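Long-range contacts in hydrogenase maturation factor (Thermoanaerobacter tengcongensis, PDB 3VTH), which probably transfers the carbamoyl group of carbamoyl phosphate, in an ATP-dependent reaction, to the C-terminal cysteine of HypE during [NiFe]-hydrogenase maturation: residues P109-C114 and S278-P282; I366-T371 and R382-A388. All coordinates share one frame; numbering follows the deposited sequence.

Contact 1. Residues P109-C114 and S278-P282. With ZN (zinc ion), chain C; PO4 (phosphate ion), chain L.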
loop_
_atom_site.group_PDB
_atom_site.type_symbol
_atom_site.label_atom_id
_atom_site.label_comp_id
_atom_site.label_asym_id
_atom_site.label_seq_id
_atom_site.Cartn_x
_atom_site.Cartn_y
_atom_site.Cartn_z
ATOM N N PRO A 109 -4.985 3.418 -11.666
ATOM C CA PRO A 109 -4.877 4.242 -10.455
ATOM C C PRO A 109 -4.900 5.750 -10.778
ATOM O O PRO A 109 -4.694 6.160 -11.931
ATOM C CB PRO A 109 -3.513 3.846 -9.860
ATOM C CG PRO A 109 -3.242 2.465 -10.434
ATOM C CD PRO A 109 -3.834 2.509 -11.827
ATOM N N ASP A 110 -5.180 6.546 -9.755
ATOM C CA ASP A 110 -5.016 8.000 -9.785
ATOM C C ASP A 110 -3.560 8.383 -9.992
ATOM O O ASP A 110 -2.660 7.778 -9.394
ATOM C CB ASP A 110 -5.512 8.580 -8.461
ATOM C CG ASP A 110 -6.917 8.138 -8.149
ATOM O OD1 ASP A 110 -7.846 8.652 -8.811
ATOM O OD2 ASP A 110 -7.084 7.233 -7.297
ATOM N N MET A 111 -3.330 9.408 -10.807
ATOM C CA MET A 111 -1.972 9.769 -11.209
ATOM C C MET A 111 -1.631 11.239 -10.953
ATOM O O MET A 111 -2.472 12.110 -11.166
ATOM C CB MET A 111 -1.749 9.413 -12.697
ATOM C CG MET A 111 -1.668 7.898 -12.968
ATOM S SD MET A 111 -0.205 7.123 -12.231
ATOM C CE MET A 111 -0.706 5.393 -12.148
ATOM N N GLY A 112 -0.395 11.489 -10.500
ATOM C CA GLY A 112 0.157 12.833 -10.339
ATOM C C GLY A 112 0.241 13.623 -11.645
ATOM O O GLY A 112 0.269 13.041 -12.730
ATOM N N VAL A 113 0.253 14.947 -11.522
ATOM C CA VAL A 113 0.301 15.881 -12.653
ATOM C C VAL A 113 1.498 15.566 -13.561
ATOM O O VAL A 113 2.623 15.408 -13.077
ATOM C CB VAL A 113 0.411 17.339 -12.162
ATOM C CG1 VAL A 113 0.296 18.334 -13.329
ATOM C CG2 VAL A 113 -0.652 17.641 -11.091
ATOM N N CYS A 114 1.244 15.451 -14.866
ATOM C CA CYS A 114 2.314 15.227 -15.847
ATOM C C CYS A 114 3.089 16.510 -16.125
ATOM O O CYS A 114 2.642 17.610 -15.786
ATOM C CB CYS A 114 1.750 14.639 -17.162
ATOM S SG CYS A 114 0.825 15.808 -18.191
ATOM N N SER A 278 7.806 9.419 -9.258
ATOM C CA SER A 278 6.786 8.657 -10.002
ATOM C C SER A 278 5.454 9.396 -10.010
ATOM O O SER A 278 5.090 10.010 -9.012
ATOM C CB SER A 278 6.571 7.294 -9.345
ATOM O OG SER A 278 5.562 6.546 -10.027
ATOM N N GLN A 279 4.705 9.318 -11.113
ATOM C CA GLN A 279 3.329 9.832 -11.090
ATOM C C GLN A 279 2.454 9.115 -10.058
ATOM O O GLN A 279 1.406 9.621 -9.667
ATOM C CB GLN A 279 2.673 9.744 -12.467
ATOM C CG GLN A 279 3.034 10.875 -13.423
ATOM C CD GLN A 279 2.293 10.713 -14.732
ATOM O OE1 GLN A 279 2.693 9.917 -15.576
ATOM N NE2 GLN A 279 1.184 11.430 -14.885
ATOM N N ARG A 280 2.874 7.942 -9.593
ATOM C CA ARG A 280 2.100 7.294 -8.524
ATOM C C ARG A 280 2.112 8.186 -7.261
ATOM O O ARG A 280 1.175 8.147 -6.457
ATOM C CB ARG A 280 2.617 5.880 -8.252
ATOM C CG ARG A 280 2.588 4.933 -9.475
ATOM C CD ARG A 280 3.013 3.506 -9.064
ATOM N NE ARG A 280 3.121 2.581 -10.199
ATOM C CZ ARG A 280 2.114 1.862 -10.694
ATOM N NH1 ARG A 280 0.896 1.965 -10.158
ATOM N NH2 ARG A 280 2.323 1.031 -11.727
ATOM N N ARG A 281 3.174 8.989 -7.112
ATOM C CA ARG A 281 3.339 9.932 -5.992
ATOM C C ARG A 281 2.967 9.350 -4.629
ATOM O O ARG A 281 1.972 9.780 -4.035
ATOM C CB ARG A 281 2.537 11.232 -6.259
ATOM C CG ARG A 281 3.053 12.066 -7.450
ATOM C CD ARG A 281 4.377 12.727 -7.118
ATOM N NE ARG A 281 5.270 12.915 -8.276
ATOM C CZ ARG A 281 5.832 14.069 -8.632
ATOM N NH1 ARG A 281 5.591 15.185 -7.948
ATOM N NH2 ARG A 281 6.658 14.110 -9.675
ATOM N N PRO A 282 3.763 8.383 -4.120
ATOM C CA PRO A 282 3.544 7.935 -2.756
ATOM C C PRO A 282 4.328 8.773 -1.744
ATOM O O PRO A 282 5.230 9.548 -2.120
ATOM C CB PRO A 282 4.154 6.534 -2.762
ATOM C CG PRO A 282 5.338 6.687 -3.651
ATOM C CD PRO A 282 4.824 7.587 -4.776
HETATM ZN ZN ZN C . -1.433 15.971 -17.786
HETATM P P PO4 L . 6.084 1.348 -12.132
HETATM O O1 PO4 L . 5.475 2.661 -11.667
HETATM O O2 PO4 L . 6.804 0.689 -10.966
HETATM O O3 PO4 L . 5.029 0.387 -12.630
HETATM O O4 PO4 L . 7.076 1.648 -13.238
HETATM O O HOH W 1 -1.344 9.204 -7.524
#

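Contact 2. Residues I366-T371 and R382-A388. With APC (diphosphomethylphosphonic acid adenosyl ester), chain F.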
loop_
_atom_site.group_PDB
_atom_site.type_symbol
_atom_site.label_atom_id
_atom_site.label_comp_id
_atom_site.label_asym_id
_atom_site.label_seq_id
_atom_site.Cartn_x
_atom_site.Cartn_y
_atom_site.Cartn_z
ATOM N N ILE A 366 -9.557 6.995 -1.130
ATOM C CA ILE A 366 -8.335 6.195 -1.123
ATOM C C ILE A 366 -7.206 6.957 -0.427
ATOM O O ILE A 366 -6.961 8.114 -0.723
ATOM C CB ILE A 366 -7.926 5.745 -2.580
ATOM C CG1 ILE A 366 -6.684 4.849 -2.578
ATOM C CG2 ILE A 366 -7.735 6.961 -3.521
ATOM C CD1 ILE A 366 -6.519 3.984 -3.893
ATOM N N ASP A 367 -6.544 6.309 0.524
ATOM C CA ASP A 367 -5.446 6.950 1.249
ATOM C C ASP A 367 -4.182 7.110 0.413
ATOM O O ASP A 367 -4.021 6.446 -0.605
ATOM C CB ASP A 367 -5.124 6.127 2.502
ATOM C CG ASP A 367 -6.114 6.381 3.615
ATOM O OD1 ASP A 367 -6.144 7.515 4.138
ATOM O OD2 ASP A 367 -6.882 5.456 3.946
ATOM N N ASP A 368 -3.270 7.959 0.869
ATOM C CA ASP A 368 -1.932 8.009 0.284
ATOM C C ASP A 368 -1.219 6.674 0.481
ATOM O O ASP A 368 -1.402 6.012 1.509
ATOM C CB ASP A 368 -1.095 9.118 0.941
ATOM C CG ASP A 368 -1.689 10.499 0.745
ATOM O OD1 ASP A 368 -2.470 10.702 -0.226
ATOM O OD2 ASP A 368 -1.388 11.383 1.591
ATOM N N SER A 369 -0.436 6.274 -0.516
ATOM C CA SER A 369 0.424 5.097 -0.391
ATOM C C SER A 369 1.663 5.459 0.423
ATOM O O SER A 369 2.041 6.628 0.492
ATOM C CB SER A 369 0.860 4.598 -1.771
ATOM O OG SER A 369 -0.239 4.033 -2.457
ATOM N N VAL A 370 2.250 4.457 1.065
ATOM C CA VAL A 370 3.500 4.607 1.796
ATOM C C VAL A 370 4.439 3.527 1.286
ATOM O O VAL A 370 4.106 2.349 1.300
ATOM C CB VAL A 370 3.308 4.462 3.335
ATOM C CG1 VAL A 370 4.645 4.644 4.071
ATOM C CG2 VAL A 370 2.259 5.485 3.846
ATOM N N THR A 371 5.615 3.937 0.823
ATOM C CA THR A 371 6.538 2.987 0.212
ATOM C C THR A 371 7.988 3.278 0.598
ATOM O O THR A 371 8.254 4.194 1.375
ATOM C CB THR A 371 6.352 2.917 -1.310
ATOM O OG1 THR A 371 6.936 1.695 -1.794
ATOM C CG2 THR A 371 7.010 4.134 -1.989
ATOM N N ARG A 382 2.062 0.589 2.553
ATOM C CA ARG A 382 0.636 0.818 2.466
ATOM C C ARG A 382 0.329 1.016 0.986
ATOM O O ARG A 382 0.763 1.974 0.377
ATOM C CB ARG A 382 0.226 2.041 3.305
ATOM C CG ARG A 382 -1.315 2.304 3.311
ATOM C CD ARG A 382 -1.644 3.564 4.154
ATOM N NE ARG A 382 -1.642 3.250 5.585
ATOM C CZ ARG A 382 -2.027 4.097 6.545
ATOM N NH1 ARG A 382 -2.417 5.331 6.232
ATOM N NH2 ARG A 382 -2.025 3.705 7.823
ATOM N N ARG A 383 -0.388 0.069 0.408
ATOM C CA ARG A 383 -0.643 0.105 -1.018
ATOM C C ARG A 383 -2.002 0.747 -1.244
ATOM O O ARG A 383 -3.044 0.158 -0.962
ATOM C CB ARG A 383 -0.549 -1.303 -1.615
ATOM C CG ARG A 383 -0.775 -1.341 -3.138
ATOM C CD ARG A 383 -0.924 -2.793 -3.641
ATOM N NE ARG A 383 -1.377 -2.830 -5.049
ATOM C CZ ARG A 383 -0.551 -2.767 -6.090
ATOM N NH1 ARG A 383 0.764 -2.671 -5.908
ATOM N NH2 ARG A 383 -1.027 -2.802 -7.334
ATOM N N ALA A 384 -1.984 1.970 -1.747
ATOM C CA ALA A 384 -3.220 2.754 -1.862
ATOM C C ALA A 384 -3.125 3.690 -3.059
ATOM O O ALA A 384 -2.870 3.218 -4.175
ATOM C CB ALA A 384 -3.529 3.507 -0.540
ATOM N N ARG A 385 -3.325 4.994 -2.872
ATOM C CA ARG A 385 -3.396 5.912 -4.026
ATOM C C ARG A 385 -2.193 5.773 -4.973
ATOM O O ARG A 385 -1.036 5.729 -4.519
ATOM C CB ARG A 385 -3.543 7.384 -3.598
ATOM C CG ARG A 385 -3.628 8.357 -4.814
ATOM C CD ARG A 385 -3.739 9.829 -4.425
ATOM N NE ARG A 385 -2.792 10.236 -3.393
ATOM C CZ ARG A 385 -1.489 10.456 -3.572
ATOM N NH1 ARG A 385 -0.913 10.333 -4.775
ATOM N NH2 ARG A 385 -0.746 10.824 -2.528
ATOM N N GLY A 386 -2.462 5.714 -6.282
ATOM C CA GLY A 386 -1.372 5.616 -7.262
ATOM C C GLY A 386 -0.921 4.195 -7.563
ATOM O O GLY A 386 -0.277 3.967 -8.591
ATOM N N TYR A 387 -1.280 3.240 -6.694
ATOM C CA TYR A 387 -0.984 1.810 -6.903
ATOM C C TYR A 387 -2.268 0.998 -7.066
ATOM O O TYR A 387 -2.505 0.402 -8.107
ATOM C CB TYR A 387 -0.154 1.241 -5.739
ATOM C CG TYR A 387 1.254 1.789 -5.653
ATOM C CD1 TYR A 387 2.361 0.987 -5.999
ATOM C CD2 TYR A 387 1.484 3.119 -5.262
ATOM C CE1 TYR A 387 3.660 1.495 -5.931
ATOM C CE2 TYR A 387 2.776 3.635 -5.194
ATOM C CZ TYR A 387 3.862 2.822 -5.521
ATOM O OH TYR A 387 5.145 3.345 -5.422
ATOM N N ALA A 388 -3.087 0.959 -6.019
ATOM C CA ALA A 388 -4.420 0.401 -6.123
ATOM C C ALA A 388 -5.265 1.304 -7.015
ATOM O O ALA A 388 -5.136 2.532 -6.966
ATOM C CB ALA A 388 -5.061 0.268 -4.741
HETATM P PG APC F . -5.357 7.594 11.612
HETATM O O1G APC F . -5.640 8.461 10.412
HETATM O O2G APC F . -4.678 8.356 12.724
HETATM O O3G APC F . -6.530 6.786 12.090
HETATM P PB APC F . -3.195 6.507 10.046
HETATM O O1B APC F . -3.946 6.422 8.754
HETATM O O2B APC F . -2.243 5.359 10.313
HETATM O O3B APC F . -4.289 6.446 11.224
HETATM P PA APC F . -1.954 9.056 8.688
HETATM O O1A APC F . -1.116 10.240 9.109
HETATM O O2A APC F . -3.165 9.383 7.892
HETATM C C3A APC F . -2.343 8.111 10.212
HETATM O "O5'" APC F . -1.104 8.052 7.756
HETATM C "C5'" APC F . 0.293 8.184 7.510
HETATM C "C4'" APC F . 0.928 6.798 7.595
HETATM O "O4'" APC F . 2.302 6.949 7.221
HETATM C "C3'" APC F . 0.895 6.272 9.033
HETATM O "O3'" APC F . 0.579 4.870 9.081
HETATM C "C2'" APC F . 2.320 6.460 9.509
HETATM O "O2'" APC F . 2.668 5.569 10.586
HETATM C "C1'" APC F . 3.115 6.323 8.212
HETATM N N9 APC F . 4.366 7.045 8.417
HETATM C C8 APC F . 4.559 8.391 8.420
HETATM N N7 APC F . 5.857 8.670 8.700
HETATM C C5 APC F . 6.493 7.492 8.881
HETATM C C6 APC F . 7.866 7.051 9.212
HETATM N N6 APC F . 8.857 7.948 9.398
HETATM N N1 APC F . 8.098 5.724 9.314
HETATM C C2 APC F . 7.131 4.804 9.116
HETATM N N3 APC F . 5.858 5.114 8.821
HETATM C C4 APC F . 5.502 6.423 8.694
HETATM O O HOH W 2 -4.968 10.120 -1.053
HETATM O O HOH W 3 -1.808 6.751 4.151
HETATM O O HOH W 4 0.150 7.715 -2.999
#

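Contact 1. Residues P109-C114 and S278-P282
Gln-279 and Gly-112 hold each other through two hydrogen bonds, a small example of how one glutamine can tie a beta turn to a passing loop. Its main chain acts first: Gly-112 N donates to Gln-279 O over 2.7 Å, in the carbonyl plane and on a lone pair. The side chain then runs out beside that bond. CB lies against Met-111 SD at 3.9 Å, the two side chains crossing at about a right angle; CG, anti to the carbonyl carbon (chi1 -81°), passes 3.6 Å from Gly-112 O. The chain stays extended to the amide, where NE2 donates to Gly-112 O at 2.8 Å, almost straight and with that oxygen in the amide plane. NE2 also bonds Asn-138 O, which fixes the rotation of the amide next to Cys-114 CB. Cys-114 SG binds zinc at 2.3 Å together with Cys-117, Cys-136 and Cys-139, so the glutamine lies against the four-cysteine site, touching Cys-139 and Cys-114. Farther along, Arg-280 runs extended past Met-111 CE; its NE and NH2 hydrogen-bond O1 and O3 of a phosphate probably from the crystallisation liquor, and NH2 also bonds Gln-390. A water joins Asp-110 O to Arg-280 O. The type I turn Ser-278 to Arg-281 links helix 270-277 to strand 283-287, and the loop leading into helix 115-121 meets it, with Val-113 packed on helix 312-320.

Contact 2. Residues I366-T371 and R382-A388
Ser-369 OG is gripped by two backbone groups of the loop 382-388: it accepts from Ala-384 N at 2.8 Å and donates to Arg-385 O at 2.8 Å, the hydroxyl standing above that carbonyl's plane. Here a single buried hydroxyl serves both: with OG turned anti to its own carbonyl carbon (chi1 -70°), it sits between Ala-384 N and Arg-385 O. CD2 of Tyr-387 lies 3.4 Å from the same OG. One residue earlier, Asp-368 OD1 takes both NE and NH2 of Arg-385, side-on and within the guanidinium plane. NH2, at 2.9 Å, arrives from above the carboxylate, whose plane is turned 78° from the guanidinium. A water adds a third donor to OD1. Nearby, Ile-366 CD1 packs on Ala-388 CB. Val-370 and Arg-382 form an antiparallel hydrogen-bonded pair, and both line the nucleotide pocket: NH1 and NH2 of Arg-382 hydrogen-bond O1B and O2B of the bound ATP analogue, and Val-370 CG2 touches its ribose at O4' (3.7 Å). Another water ties NH1 back to Asp-368 O. The chemistry suggests that the buried salt bridge and serine hold the loop in shape, while Arg-382 probably offsets the negative charge of the beta-phosphate.

How the contacts relate
Contact 1 closes before contact 2 opens, so the two follow in series along the chain, yet their centres lie only 10 Å apart and they touch. Arg-280 NH1 probably bonds Gly-386 O, Arg-281 O probably takes Arg-385 NH1, and Pro-109 CG packs against the backbone O of Tyr-387. The closeness fits the fold: strand 283-287, which leaves the turn of contact 1, pairs in parallel with strand 370-374, which carries part of contact 2, in one mixed ten-strand sheet. Contact 1 brings the first zinc finger to one side of this YrdC-like domain, and contact 2 lines the nucleotide pocket. They are thus neighbouring contacts that lie between zinc site and ATP analogue.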